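Local coordinates for protein enolase (alpha proteobacterium BAL199, PDB 3UGV) that probably catalyses a magnesium-dependent proton abstraction next to a carboxylate group, as a member of the enolase superfamily, at residues 33-38 against 88-93; 156-161 against 344-349; 326-331 against 349-354. One frame throughout, in Å; residues are numbered along the deposited sequence.

All three contacts are largely buried. Contact 1 is peripheral, about 20 Å from the chain's centre to its own, and joins a strand to a helix within the N-terminal domain. Contacts 2 and 3 lie deeper, in the barrel; their centres are about 11 Å apart, they share Gln349, and they meet where Glu347 bonds to Leu328 and Thr326. Their chemistry follows their place. Contact 1 consists of one ring-to-backbone bond and a few apolar contacts, backbone bonds between parallel strands and aromatic packing hold contact 2, and contact 3, between a loop with the start of helix 330-337 and the turn after strand 346-348, relies on an amide wedged among apolar groups and one bridging water.

Contact 1 of 3, residues 33-38 against 88-93; sequences LTARPV and PALHDM
His91 presents the NE2 edge of its imidazole to the backbone of strand 33-38, where it accepts a hydrogen bond from Ala35 N at 3.3 Å. The bond is fairly straight, 158° at the hydrogen, and the donor lies close to the ring plane. CG of His91 stands beside its backbone N and opposite the carbonyl carbon (chi1 -71°), a setting that carries the ring off the helix to the strand; CD2 then comes to 3.7 Å from Leu33 O. Accepting at NE2 would suit a neutral ring protonated at ND1.

Next to this polar link, Leu33 and Ala35 both turn their CB toward the helix. The leucine has CG extended away from its own backbone N (chi1 166°), and its CD2 methyl settles 4.0 Å from Leu90 CB and 3.8 Å from Leu90 O, the two leucine side chains crossing obliquely. Ala35 CB meets the other end of the same partner, 3.7 Å from Leu90 CD1. Ile59 of strand 52-65 and Val131 of helix 123-142 enclose this apolar patch, while Asp92 forms a salt bridge to Lys84 of a second subunit. Helix and strand run almost antiparallel, as a helix packed on the three-stranded antiparallel sheet of the N-terminal capping domain of the enolase superfamily.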
loop_
_atom_site.group_PDB
_atom_site.type_symbol
_atom_site.label_atom_id
_atom_site.label_comp_id
_atom_site.label_asym_id
_atom_site.label_seq_id
_atom_site.Cartn_x
_atom_site.Cartn_y
_atom_site.Cartn_z
ATOM N N LEU F 33 38.981 31.199 -4.254
ATOM C CA LEU F 33 39.141 29.956 -3.513
ATOM C C LEU F 33 40.373 29.216 -4.023
ATOM O O LEU F 33 40.577 29.086 -5.229
ATOM C CB LEU F 33 37.881 29.093 -3.655
ATOM C CG LEU F 33 37.922 27.622 -3.241
ATOM C CD1 LEU F 33 36.532 27.119 -2.925
ATOM C CD2 LEU F 33 38.550 26.777 -4.329
ATOM N N THR F 34 41.207 28.750 -3.104
ATOM C CA THR F 34 42.374 27.968 -3.491
ATOM C C THR F 34 42.271 26.535 -2.974
ATOM O O THR F 34 41.957 26.306 -1.807
ATOM C CB THR F 34 43.676 28.599 -2.995
ATOM O OG1 THR F 34 43.829 29.893 -3.584
ATOM C CG2 THR F 34 44.849 27.740 -3.392
ATOM N N ALA F 35 42.528 25.581 -3.862
ATOM C CA ALA F 35 42.478 24.167 -3.517
ATOM C C ALA F 35 43.835 23.513 -3.739
ATOM O O ALA F 35 44.399 23.584 -4.835
ATOM C CB ALA F 35 41.407 23.458 -4.331
ATOM N N ARG F 36 44.345 22.880 -2.686
ATOM C CA ARG F 36 45.657 22.252 -2.709
ATOM C C ARG F 36 45.551 20.775 -2.363
ATOM O O ARG F 36 45.149 20.421 -1.261
ATOM C CB ARG F 36 46.588 22.941 -1.709
ATOM C CG ARG F 36 46.908 24.382 -2.065
ATOM C CD ARG F 36 47.853 24.999 -1.056
ATOM N NE ARG F 36 47.183 25.330 0.197
ATOM C CZ ARG F 36 47.814 25.484 1.357
ATOM N NH1 ARG F 36 49.130 25.324 1.422
ATOM N NH2 ARG F 36 47.132 25.792 2.453
ATOM N N PRO F 37 45.921 19.903 -3.304
ATOM C CA PRO F 37 45.846 18.468 -3.037
ATOM C C PRO F 37 47.047 17.986 -2.227
ATOM O O PRO F 37 48.175 18.378 -2.510
ATOM C CB PRO F 37 45.880 17.861 -4.442
ATOM C CG PRO F 37 46.704 18.826 -5.228
ATOM C CD PRO F 37 46.397 20.193 -4.668
ATOM N N VAL F 38 46.807 17.166 -1.211
ATOM C CA VAL F 38 47.909 16.516 -0.525
ATOM C C VAL F 38 47.617 15.033 -0.362
ATOM O O VAL F 38 46.506 14.582 -0.624
ATOM C CB VAL F 38 48.239 17.166 0.835
ATOM C CG1 VAL F 38 48.125 18.674 0.732
ATOM C CG2 VAL F 38 47.336 16.646 1.908
ATOM N N PRO F 88 40.377 21.211 -10.511
ATOM C CA PRO F 88 39.924 22.116 -11.569
ATOM C C PRO F 88 38.474 22.519 -11.360
ATOM O O PRO F 88 38.127 23.665 -11.602
ATOM C CB PRO F 88 40.064 21.272 -12.839
ATOM C CG PRO F 88 41.113 20.271 -12.505
ATOM C CD PRO F 88 40.898 19.947 -11.054
ATOM N N ALA F 89 37.637 21.594 -10.913
ATOM C CA ALA F 89 36.234 21.917 -10.676
ATOM C C ALA F 89 36.092 23.017 -9.627
ATOM O O ALA F 89 35.256 23.910 -9.759
ATOM C CB ALA F 89 35.464 20.683 -10.253
ATOM N N LEU F 90 36.912 22.943 -8.586
ATOM C CA LEU F 90 36.878 23.925 -7.511
ATOM C C LEU F 90 37.333 25.296 -8.004
ATOM O O LEU F 90 36.736 26.308 -7.653
ATOM C CB LEU F 90 37.736 23.468 -6.329
ATOM C CG LEU F 90 37.121 22.354 -5.488
ATOM C CD1 LEU F 90 38.118 21.838 -4.472
ATOM C CD2 LEU F 90 35.853 22.838 -4.814
ATOM N N HIS F 91 38.379 25.326 -8.822
ATOM C CA HIS F 91 38.883 26.590 -9.349
ATOM C C HIS F 91 37.908 27.203 -10.353
ATOM O O HIS F 91 37.824 28.425 -10.486
ATOM C CB HIS F 91 40.281 26.416 -9.946
ATOM C CG HIS F 91 41.348 26.176 -8.918
ATOM N ND1 HIS F 91 42.616 25.739 -9.244
ATOM C CD2 HIS F 91 41.336 26.322 -7.571
ATOM C CE1 HIS F 91 43.336 25.622 -8.140
ATOM N NE2 HIS F 91 42.584 25.971 -7.112
ATOM N N ASP F 92 37.155 26.348 -11.038
ATOM C CA ASP F 92 36.119 26.806 -11.956
ATOM C C ASP F 92 34.961 27.450 -11.205
ATOM O O ASP F 92 34.313 28.360 -11.719
ATOM C CB ASP F 92 35.592 25.648 -12.805
ATOM C CG ASP F 92 36.253 25.571 -14.165
ATOM O OD1 ASP F 92 36.744 26.616 -14.648
ATOM O OD2 ASP F 92 36.269 24.464 -14.755
ATOM N N MET F 93 34.679 26.961 -10.001
ATOM C CA MET F 93 33.629 27.562 -9.183
ATOM C C MET F 93 34.137 28.884 -8.635
ATOM O O MET F 93 33.388 29.856 -8.522
ATOM C CB MET F 93 33.197 26.630 -8.048
ATOM C CG MET F 93 32.224 25.549 -8.479
ATOM S SD MET F 93 32.068 24.196 -7.278
ATOM C CE MET F 93 30.899 23.122 -8.116
#

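Contact 2 of 3, residues 156-161 against 344-349; sequences GSVKAY and HWLEWQ
Three backbone hydrogen bonds join Lys159 and Tyr161 to the strand 346-348: Leu346 N gives to Lys159 O at 3.1 Å, Tyr161 N to Leu346 O at 3.0 Å, and Trp348 N to Tyr161 O at 2.9 Å. One water gives hydrogen bonds to both Lys159 O and His344 O, extending the link beyond the strand.

These parallel strands are the first and last of the (beta/alpha)7beta barrel of enolase-superfamily C-terminal domains, and their pairing closes it.

Trp345 takes the cationic contact and part of the aromatic packing. Lys159, bent at chi3 (55°), lays its end over the indole: CE sits almost on the normal through the six-membered ring, 3.6 Å from its centroid, and a cation-pi contact forms with NZ 4.1 Å from the same six-membered-ring centroid. Ala160 O approaches the indole at its edge, while Trp345 NE1 bonds to Glu248. Tyr161 holds its ring in the sterically tight position between backbone N and carbonyl carbon (chi1 67°), which brings CD2 to 3.7 Å from Trp345 CB. Separately, one face of the same tyrosine ring lies over Glu347 CA, a CH-pi contact. The Tyr161 hydroxyl bonds to Lys194, which also forms a salt bridge with Glu347 OE1; Glu347 OE2 takes Leu328 N.

Apolar packing occupies the other face, where Ala160 CB meets Leu346 CD2 at 3.7 Å and Val158 CG1 reaches Leu346 CB, with Ala334 of helix 330-337 against both Val158 and Leu346.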
loop_
_atom_site.group_PDB
_atom_site.type_symbol
_atom_site.label_atom_id
_atom_site.label_comp_id
_atom_site.label_asym_id
_atom_site.label_seq_id
_atom_site.Cartn_x
_atom_site.Cartn_y
_atom_site.Cartn_z
ATOM N N GLY F 156 30.850 22.259 22.809
ATOM C CA GLY F 156 30.703 21.292 23.878
ATOM C C GLY F 156 31.125 19.905 23.444
ATOM O O GLY F 156 31.814 19.741 22.437
ATOM N N SER F 157 30.688 18.909 24.203
ATOM C CA SER F 157 31.082 17.521 23.995
ATOM C C SER F 157 30.145 16.792 23.032
ATOM O O SER F 157 28.937 17.024 23.032
ATOM C CB SER F 157 31.115 16.777 25.338
ATOM O OG SER F 157 32.365 16.949 25.974
ATOM N N VAL F 158 30.718 15.913 22.216
ATOM C CA VAL F 158 29.944 15.062 21.319
ATOM C C VAL F 158 30.484 13.644 21.421
ATOM O O VAL F 158 31.670 13.414 21.164
ATOM C CB VAL F 158 30.056 15.506 19.859
ATOM C CG1 VAL F 158 29.030 14.746 19.000
ATOM C CG2 VAL F 158 29.862 17.005 19.737
ATOM N N LYS F 159 29.623 12.709 21.816
ATOM C CA LYS F 159 30.022 11.315 21.986
ATOM C C LYS F 159 30.522 10.792 20.654
ATOM O O LYS F 159 29.893 11.018 19.626
ATOM C CB LYS F 159 28.839 10.468 22.482
ATOM C CG LYS F 159 29.232 9.106 23.067
ATOM C CD LYS F 159 28.012 8.325 23.536
ATOM C CE LYS F 159 27.012 8.196 22.394
ATOM N NZ LYS F 159 25.736 7.530 22.787
ATOM N N ALA F 160 31.666 10.119 20.654
ATOM C CA ALA F 160 32.210 9.614 19.399
ATOM C C ALA F 160 32.590 8.154 19.519
ATOM O O ALA F 160 32.632 7.596 20.610
ATOM C CB ALA F 160 33.409 10.443 18.955
ATOM N N TYR F 161 32.850 7.530 18.382
ATOM C CA TYR F 161 33.375 6.178 18.360
ATOM C C TYR F 161 34.580 6.189 17.450
ATOM O O TYR F 161 34.686 7.027 16.546
ATOM C CB TYR F 161 32.317 5.174 17.874
ATOM C CG TYR F 161 31.899 5.315 16.406
ATOM C CD1 TYR F 161 32.515 4.567 15.420
ATOM C CD2 TYR F 161 30.870 6.173 16.025
ATOM C CE1 TYR F 161 32.131 4.679 14.097
ATOM C CE2 TYR F 161 30.476 6.283 14.714
ATOM C CZ TYR F 161 31.115 5.530 13.755
ATOM O OH TYR F 161 30.753 5.628 12.451
ATOM N N HIS F 344 23.324 11.243 17.076
ATOM C CA HIS F 344 23.487 9.914 17.633
ATOM C C HIS F 344 24.966 9.682 17.967
ATOM O O HIS F 344 25.383 9.883 19.110
ATOM C CB HIS F 344 22.906 8.865 16.667
ATOM C CG HIS F 344 22.800 7.492 17.253
ATOM N ND1 HIS F 344 22.714 6.357 16.471
ATOM C CD2 HIS F 344 22.781 7.067 18.544
ATOM C CE1 HIS F 344 22.640 5.294 17.254
ATOM N NE2 HIS F 344 22.694 5.695 18.515
ATOM N N TRP F 345 25.761 9.285 16.978
ATOM C CA TRP F 345 27.201 9.097 17.189
ATOM C C TRP F 345 28.010 9.929 16.210
ATOM O O TRP F 345 27.603 10.139 15.057
ATOM C CB TRP F 345 27.619 7.639 16.977
ATOM C CG TRP F 345 27.176 6.635 18.004
ATOM C CD1 TRP F 345 26.013 5.919 17.999
ATOM C CD2 TRP F 345 27.924 6.175 19.142
ATOM N NE1 TRP F 345 25.984 5.056 19.063
ATOM C CE2 TRP F 345 27.142 5.194 19.786
ATOM C CE3 TRP F 345 29.168 6.512 19.690
ATOM C CZ2 TRP F 345 27.567 4.538 20.955
ATOM C CZ3 TRP F 345 29.592 5.855 20.849
ATOM C CH2 TRP F 345 28.796 4.878 21.460
ATOM N N LEU F 346 29.181 10.368 16.662
ATOM C CA LEU F 346 30.149 11.027 15.795
ATOM C C LEU F 346 31.247 10.042 15.401
ATOM O O LEU F 346 31.880 9.439 16.263
ATOM C CB LEU F 346 30.775 12.217 16.516
ATOM C CG LEU F 346 31.771 12.965 15.630
ATOM C CD1 LEU F 346 31.441 14.436 15.553
ATOM C CD2 LEU F 346 33.190 12.746 16.094
ATOM N N GLU F 347 31.476 9.862 14.106
ATOM C CA GLU F 347 32.559 8.983 13.694
ATOM C C GLU F 347 33.880 9.718 13.832
ATOM O O GLU F 347 34.052 10.784 13.248
ATOM C CB GLU F 347 32.391 8.522 12.249
ATOM C CG GLU F 347 33.467 7.532 11.822
ATOM C CD GLU F 347 33.359 7.143 10.360
ATOM O OE1 GLU F 347 33.208 5.932 10.060
ATOM O OE2 GLU F 347 33.423 8.053 9.509
ATOM N N TRP F 348 34.818 9.148 14.587
ATOM C CA TRP F 348 36.105 9.803 14.775
ATOM C C TRP F 348 37.248 9.007 14.175
ATOM O O TRP F 348 37.314 7.788 14.321
ATOM C CB TRP F 348 36.375 10.094 16.257
ATOM C CG TRP F 348 37.702 10.791 16.534
ATOM C CD1 TRP F 348 37.922 12.143 16.600
ATOM C CD2 TRP F 348 38.978 10.170 16.779
ATOM N NE1 TRP F 348 39.249 12.397 16.874
ATOM C CE2 TRP F 348 39.917 11.206 16.990
ATOM C CE3 TRP F 348 39.417 8.844 16.847
ATOM C CZ2 TRP F 348 41.266 10.953 17.254
ATOM C CZ3 TRP F 348 40.762 8.595 17.120
ATOM C CH2 TRP F 348 41.668 9.645 17.311
ATOM N N GLN F 349 38.146 9.718 13.501
ATOM C CA GLN F 349 39.396 9.147 13.009
ATOM C C GLN F 349 40.423 10.271 12.981
ATOM O O GLN F 349 40.053 11.442 12.965
ATOM C CB GLN F 349 39.214 8.527 11.620
ATOM C CG GLN F 349 39.064 9.543 10.497
ATOM C CD GLN F 349 37.694 10.193 10.451
ATOM O OE1 GLN F 349 36.673 9.575 10.790
ATOM N NE2 GLN F 349 37.661 11.450 10.028
HETATM O O HOH W 1 27.190 11.930 19.580
HETATM O O HOH W 2 23.651 9.795 21.369
#

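Contact 3 of 3, residues 326-331 against 349-354; sequences THLYPE and QSWADP
The side-chain amide of Gln349 wedges between Leu328 and Pro330, meeting each side chain at about a right angle. NE2 presses on the proline ring, 3.2 Å from both Pro330 CD and Pro330 CG, while the OE1 end turns to Leu328, whose CD2 lies 3.8 Å from Gln349 OE1. That oxygen is buried and has no polar partner in the model. A doubly folded chain, chi1 73° and chi2 -76°, swings the amide to these residues and sets Gln349 CG over one face of the Trp351 indole; Leu328 CD2 approaches the same indole at CZ3, 4.4 Å away.

An alanine in place of Gln349 is likely to open a gap between Leu328 and Pro330 and strip the covering from the Trp351 face.

Farther along, the carboxylates of Glu331 and Asp353 come close, Glu331 OE2 4.6 Å from Asp353 OD1, and a water donating to both probably eases their repulsion. Tyr74 of the N-terminal domain packs on Pro330 and Ala352. The arrangement joins the start of helix 330-337 to the type I turn after the last barrel strand, at the barrel mouth, where His327 pairs with Asp300 much as in the His-Asp dyad of mandelate racemase relatives.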
loop_
_atom_site.group_PDB
_atom_site.type_symbol
_atom_site.label_atom_id
_atom_site.label_comp_id
_atom_site.label_asym_id
_atom_site.label_seq_id
_atom_site.Cartn_x
_atom_site.Cartn_y
_atom_site.Cartn_z
ATOM N N THR F 326 27.477 10.843 12.009
ATOM C CA THR F 326 28.300 11.462 10.976
ATOM C C THR F 326 29.182 10.463 10.254
ATOM O O THR F 326 29.338 9.327 10.676
ATOM C CB THR F 326 29.231 12.559 11.535
ATOM O OG1 THR F 326 30.126 11.982 12.501
ATOM C CG2 THR F 326 28.426 13.679 12.177
ATOM N N HIS F 327 29.761 10.907 9.151
ATOM C CA HIS F 327 30.777 10.131 8.473
ATOM C C HIS F 327 31.904 11.039 8.015
ATOM O O HIS F 327 31.677 11.990 7.266
ATOM C CB HIS F 327 30.204 9.412 7.273
ATOM C CG HIS F 327 31.222 8.619 6.524
ATOM N ND1 HIS F 327 31.715 9.008 5.297
ATOM C CD2 HIS F 327 31.852 7.461 6.837
ATOM C CE1 HIS F 327 32.591 8.114 4.877
ATOM N NE2 HIS F 327 32.702 7.171 5.798
ATOM N N LEU F 328 33.112 10.727 8.475
ATOM C CA LEU F 328 34.294 11.546 8.245
ATOM C C LEU F 328 34.123 12.990 8.765
ATOM O O LEU F 328 33.134 13.313 9.448
ATOM C CB LEU F 328 34.698 11.499 6.767
ATOM C CG LEU F 328 35.048 10.103 6.232
ATOM C CD1 LEU F 328 35.377 10.129 4.735
ATOM C CD2 LEU F 328 36.207 9.500 7.025
ATOM N N TYR F 329 35.104 13.838 8.466
ATOM C CA TYR F 329 35.058 15.260 8.815
ATOM C C TYR F 329 34.662 15.517 10.258
ATOM O O TYR F 329 33.656 16.171 10.517
ATOM C CB TYR F 329 34.100 16.010 7.884
ATOM C CG TYR F 329 34.329 15.695 6.429
ATOM C CD1 TYR F 329 35.212 16.449 5.674
ATOM C CD2 TYR F 329 33.674 14.637 5.817
ATOM C CE1 TYR F 329 35.438 16.165 4.345
ATOM C CE2 TYR F 329 33.895 14.337 4.482
ATOM C CZ TYR F 329 34.783 15.107 3.751
ATOM O OH TYR F 329 35.010 14.834 2.423
ATOM N N PRO F 330 35.467 15.025 11.202
ATOM C CA PRO F 330 35.120 15.078 12.625
ATOM C C PRO F 330 34.923 16.509 13.104
ATOM O O PRO F 330 34.075 16.752 13.968
ATOM C CB PRO F 330 36.332 14.432 13.313
ATOM C CG PRO F 330 36.954 13.607 12.267
ATOM C CD PRO F 330 36.728 14.311 10.967
ATOM N N GLU F 331 35.668 17.454 12.540
ATOM C CA GLU F 331 35.519 18.849 12.974
ATOM C C GLU F 331 34.175 19.477 12.581
ATOM O O GLU F 331 33.433 19.922 13.455
ATOM C CB GLU F 331 36.699 19.718 12.528
ATOM C CG GLU F 331 38.039 19.209 13.030
ATOM C CD GLU F 331 38.538 18.013 12.232
ATOM O OE1 GLU F 331 38.074 17.812 11.087
ATOM O OE2 GLU F 331 39.391 17.269 12.752
ATOM N N GLN F 349 38.146 9.718 13.501
ATOM C CA GLN F 349 39.396 9.147 13.009
ATOM C C GLN F 349 40.423 10.271 12.981
ATOM O O GLN F 349 40.053 11.442 12.965
ATOM C CB GLN F 349 39.214 8.527 11.620
ATOM C CG GLN F 349 39.064 9.543 10.497
ATOM C CD GLN F 349 37.694 10.193 10.451
ATOM O OE1 GLN F 349 36.673 9.575 10.790
ATOM N NE2 GLN F 349 37.661 11.450 10.028
ATOM N N SER F 350 41.706 9.933 13.005
ATOM C CA SER F 350 42.750 10.963 13.004
ATOM C C SER F 350 43.559 10.993 11.698
ATOM O O SER F 350 44.692 11.474 11.657
ATOM C CB SER F 350 43.668 10.814 14.225
ATOM O OG SER F 350 44.188 9.504 14.318
ATOM N N TRP F 351 42.953 10.485 10.636
ATOM C CA TRP F 351 43.594 10.416 9.334
ATOM C C TRP F 351 44.017 11.782 8.815
ATOM O O TRP F 351 45.029 11.891 8.122
ATOM C CB TRP F 351 42.664 9.723 8.340
ATOM C CG TRP F 351 42.277 8.334 8.785
ATOM C CD1 TRP F 351 42.816 7.624 9.825
ATOM C CD2 TRP F 351 41.260 7.507 8.220
ATOM N NE1 TRP F 351 42.203 6.402 9.931
ATOM C CE2 TRP F 351 41.244 6.303 8.958
ATOM C CE3 TRP F 351 40.367 7.658 7.156
ATOM C CZ2 TRP F 351 40.370 5.262 8.666
ATOM C CZ3 TRP F 351 39.496 6.622 6.869
ATOM C CH2 TRP F 351 39.503 5.441 7.620
ATOM N N ALA F 352 43.261 12.821 9.170
ATOM C CA ALA F 352 43.564 14.184 8.718
ATOM C C ALA F 352 44.290 15.071 9.748
ATOM O O ALA F 352 44.632 16.212 9.446
ATOM C CB ALA F 352 42.305 14.883 8.197
ATOM N N ASP F 353 44.544 14.545 10.944
ATOM C CA ASP F 353 45.245 15.302 11.997
ATOM C C ASP F 353 46.589 15.922 11.584
ATOM O O ASP F 353 46.948 17.006 12.053
ATOM C CB ASP F 353 45.466 14.421 13.238
ATOM C CG ASP F 353 44.259 14.390 14.159
ATOM O OD1 ASP F 353 43.176 14.861 13.742
ATOM O OD2 ASP F 353 44.395 13.893 15.300
ATOM N N PRO F 354 47.357 15.224 10.734
ATOM C CA PRO F 354 48.680 15.768 10.409
ATOM C C PRO F 354 48.653 17.161 9.776
ATOM O O PRO F 354 49.590 17.921 10.000
ATOM C CB PRO F 354 49.252 14.736 9.438
ATOM C CG PRO F 354 48.611 13.450 9.863
ATOM C CD PRO F 354 47.210 13.827 10.284
HETATM O O HOH W 3 41.035 15.674 11.594
#